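Local coordinates for protein ketosynthase (Streptomyces sp. MSC090213JE08, PDB 6KXD) that probably catalyses the condensation of an acyl group with malonyl-ACP to extend a carrier-bound chain, as a ketosynthase of a highly reducing type II polyketide synthase, at residues C349-A352 with I353-F357. Sequence-based numbering, arbitrary orientation.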
ATOM      1  N   CYS A 349      -5.090  15.031 -14.878  1.00 49.35           N
ATOM      2  CA  CYS A 349      -5.376  14.355 -16.138  1.00 47.03           C
ATOM      3  C   CYS A 349      -6.864  14.325 -16.454  1.00 53.39           C
ATOM      4  O   CYS A 349      -7.250  14.504 -17.624  1.00 53.89           O
ATOM      5  CB  CYS A 349      -4.844  12.933 -16.156  1.00 46.95           C
ATOM      6  SG  CYS A 349      -3.052  12.928 -16.288  1.00 50.77           S
ATOM      7  N   GLY A 350      -7.682  14.062 -15.440  1.00 51.49           N
ATOM      8  CA  GLY A 350      -9.081  14.021 -15.673  1.00 55.21           C
ATOM      9  C   GLY A 350      -9.609  15.409 -15.994  1.00 47.77           C
ATOM     10  O   GLY A 350     -10.511  15.566 -16.815  1.00 51.67           O
ATOM     11  N   LEU A 351      -9.071  16.403 -15.291  1.00 51.27           N
ATOM     12  CA  LEU A 351      -9.502  17.797 -15.427  1.00 48.58           C
ATOM     13  C   LEU A 351      -9.032  18.337 -16.784  1.00 56.28           C
ATOM     14  O   LEU A 351      -9.734  19.140 -17.454  1.00 53.94           O
ATOM     15  CB  LEU A 351      -8.910  18.582 -14.267  1.00 50.60           C
ATOM     16  CG  LEU A 351      -9.592  18.375 -12.924  1.00 49.15           C
ATOM     17  CD1 LEU A 351      -8.843  19.093 -11.821  1.00 49.60           C
ATOM     18  CD2 LEU A 351     -11.059  18.812 -12.974  1.00 50.35           C
ATOM     19  N   ALA A 352      -7.854  17.869 -17.202  1.00 56.74           N
ATOM     20  CA  ALA A 352      -7.274  18.233 -18.476  1.00 54.35           C
ATOM     21  C   ALA A 352      -8.199  17.741 -19.576  1.00 57.51           C
ATOM     22  O   ALA A 352      -8.456  18.511 -20.512  1.00 53.65           O
ATOM     23  CB  ALA A 352      -5.888  17.675 -18.645  1.00 53.09           C
ATOM     24  N   ILE A 353      -8.692  16.496 -19.436  1.00 52.20           N
ATOM     25  CA  ILE A 353      -9.647  15.870 -20.354  1.00 54.31           C
ATOM     26  C   ILE A 353     -10.925  16.707 -20.422  1.00 51.07           C
ATOM     27  O   ILE A 353     -11.352  17.042 -21.521  1.00 65.79           O
ATOM     28  CB  ILE A 353      -9.973  14.417 -19.964  1.00 55.96           C
ATOM     29  CG1 ILE A 353      -8.866  13.461 -20.416  1.00 61.35           C
ATOM     30  CG2 ILE A 353     -11.330  13.999 -20.503  1.00 59.77           C
ATOM     31  CD1 ILE A 353      -8.837  12.155 -19.653  1.00 60.24           C
ATOM     32  N   GLU A 354     -11.515  16.966 -19.250  1.00 49.73           N
ATOM     33  CA  GLU A 354     -12.812  17.599 -19.064  1.00 57.05           C
ATOM     34  C   GLU A 354     -12.791  19.040 -19.606  1.00 57.99           C
ATOM     35  O   GLU A 354     -13.755  19.462 -20.228  1.00 59.84           O
ATOM     36  CB  GLU A 354     -13.157  17.564 -17.572  1.00 62.72           C
ATOM     37  CG  GLU A 354     -14.596  17.924 -17.235  1.00 73.58           C
ATOM     38  CD  GLU A 354     -14.898  17.992 -15.738  1.00 73.57           C
ATOM     39  OE1 GLU A 354     -13.951  17.937 -14.935  1.00 82.73           O
ATOM     40  OE2 GLU A 354     -16.083  18.121 -15.371  1.00 76.39           O
ATOM     41  N   HIS A 355     -11.701  19.782 -19.352  1.00 52.58           N
ATOM     42  CA  HIS A 355     -11.616  21.229 -19.584  1.00 55.20           C
ATOM     43  C   HIS A 355     -10.778  21.553 -20.830  1.00 56.58           C
ATOM     44  O   HIS A 355     -10.610  22.715 -21.150  1.00 60.97           O
ATOM     45  CB  HIS A 355     -11.092  21.942 -18.329  1.00 57.21           C
ATOM     46  CG  HIS A 355     -12.055  21.851 -17.199  1.00 67.63           C
ATOM     47  ND1 HIS A 355     -13.258  22.530 -17.210  1.00 63.21           N
ATOM     48  CD2 HIS A 355     -12.053  21.091 -16.076  1.00 63.36           C
ATOM     49  CE1 HIS A 355     -13.935  22.222 -16.119  1.00 62.27           C
ATOM     50  NE2 HIS A 355     -13.215  21.351 -15.410  1.00 61.20           N
ATOM     51  N   GLY A 356     -10.292  20.525 -21.538  1.00 61.02           N
ATOM     52  CA  GLY A 356      -9.609  20.685 -22.816  1.00 59.25           C
ATOM     53  C   GLY A 356      -8.349  21.523 -22.665  1.00 64.92           C
ATOM     54  O   GLY A 356      -8.095  22.424 -23.451  1.00 59.48           O
ATOM     55  N   PHE A 357      -7.536  21.207 -21.649  1.00 61.31           N
ATOM     56  CA  PHE A 357      -6.229  21.848 -21.488  1.00 59.75           C
ATOM     57  C   PHE A 357      -5.142  20.833 -21.118  1.00 60.55           C
ATOM     58  O   PHE A 357      -5.417  19.718 -20.718  1.00 59.31           O
ATOM     59  CB  PHE A 357      -6.289  22.948 -20.438  1.00 60.12           C
ATOM     60  CG  PHE A 357      -6.268  22.468 -19.013  1.00 59.71           C
ATOM     61  CD1 PHE A 357      -5.071  22.348 -18.325  1.00 54.82           C
ATOM     62  CD2 PHE A 357      -7.448  22.192 -18.349  1.00 60.70           C
ATOM     63  CE1 PHE A 357      -5.060  21.937 -17.004  1.00 56.28           C
ATOM     64  CE2 PHE A 357      -7.435  21.800 -17.020  1.00 53.81           C
ATOM     65  CZ  PHE A 357      -6.239  21.654 -16.359  1.00 54.25           C
TER
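Phe357 turns back over the last turn of helix 341-355 and lays one ring face on Ala352: the CA of Ala352 sits 4.0 Å from the Phe357 ring centroid, 19° off the ring normal, a CH-pi contact. A chi1 of 78°, with CG between the backbone N and the carbonyl carbon, brings the ring back against the last turn, where its CE2 comes within 4.5 Å of Leu351 CB. With an alanine here the ring is gone, and a gap would probably open beside Ala352 CA and Leu351 CB at the helix end.

Leu351 points the same way as Glu354 and His355, side by side with each. Its CD2 meets the imidazole at the edge, in the ring plane, 4.0 Å from His355 CD2, and lies 3.6 Å from Glu354 OE1. With Glu354 CG anti to its own backbone N (chi1 -168°), CG lies over one face of the same imidazole, offset toward the rim, while OE1 makes a weak hydrogen bond to His254. His355 N to Leu351 O, at 2.8 Å, is an i to i+4 bond of the helix. Gly356 takes positive phi, and Phe357 N bonds Ala352 O at 3.1 Å, less certainly because that oxygen's position is doubtful. This 6→1 bond, the glycine reversal and the Ala352-Phe357 contact are consistent with a Schellman motif, closing a helix that packs against strands 297-299 and 387-394 of the thiolase-like fold.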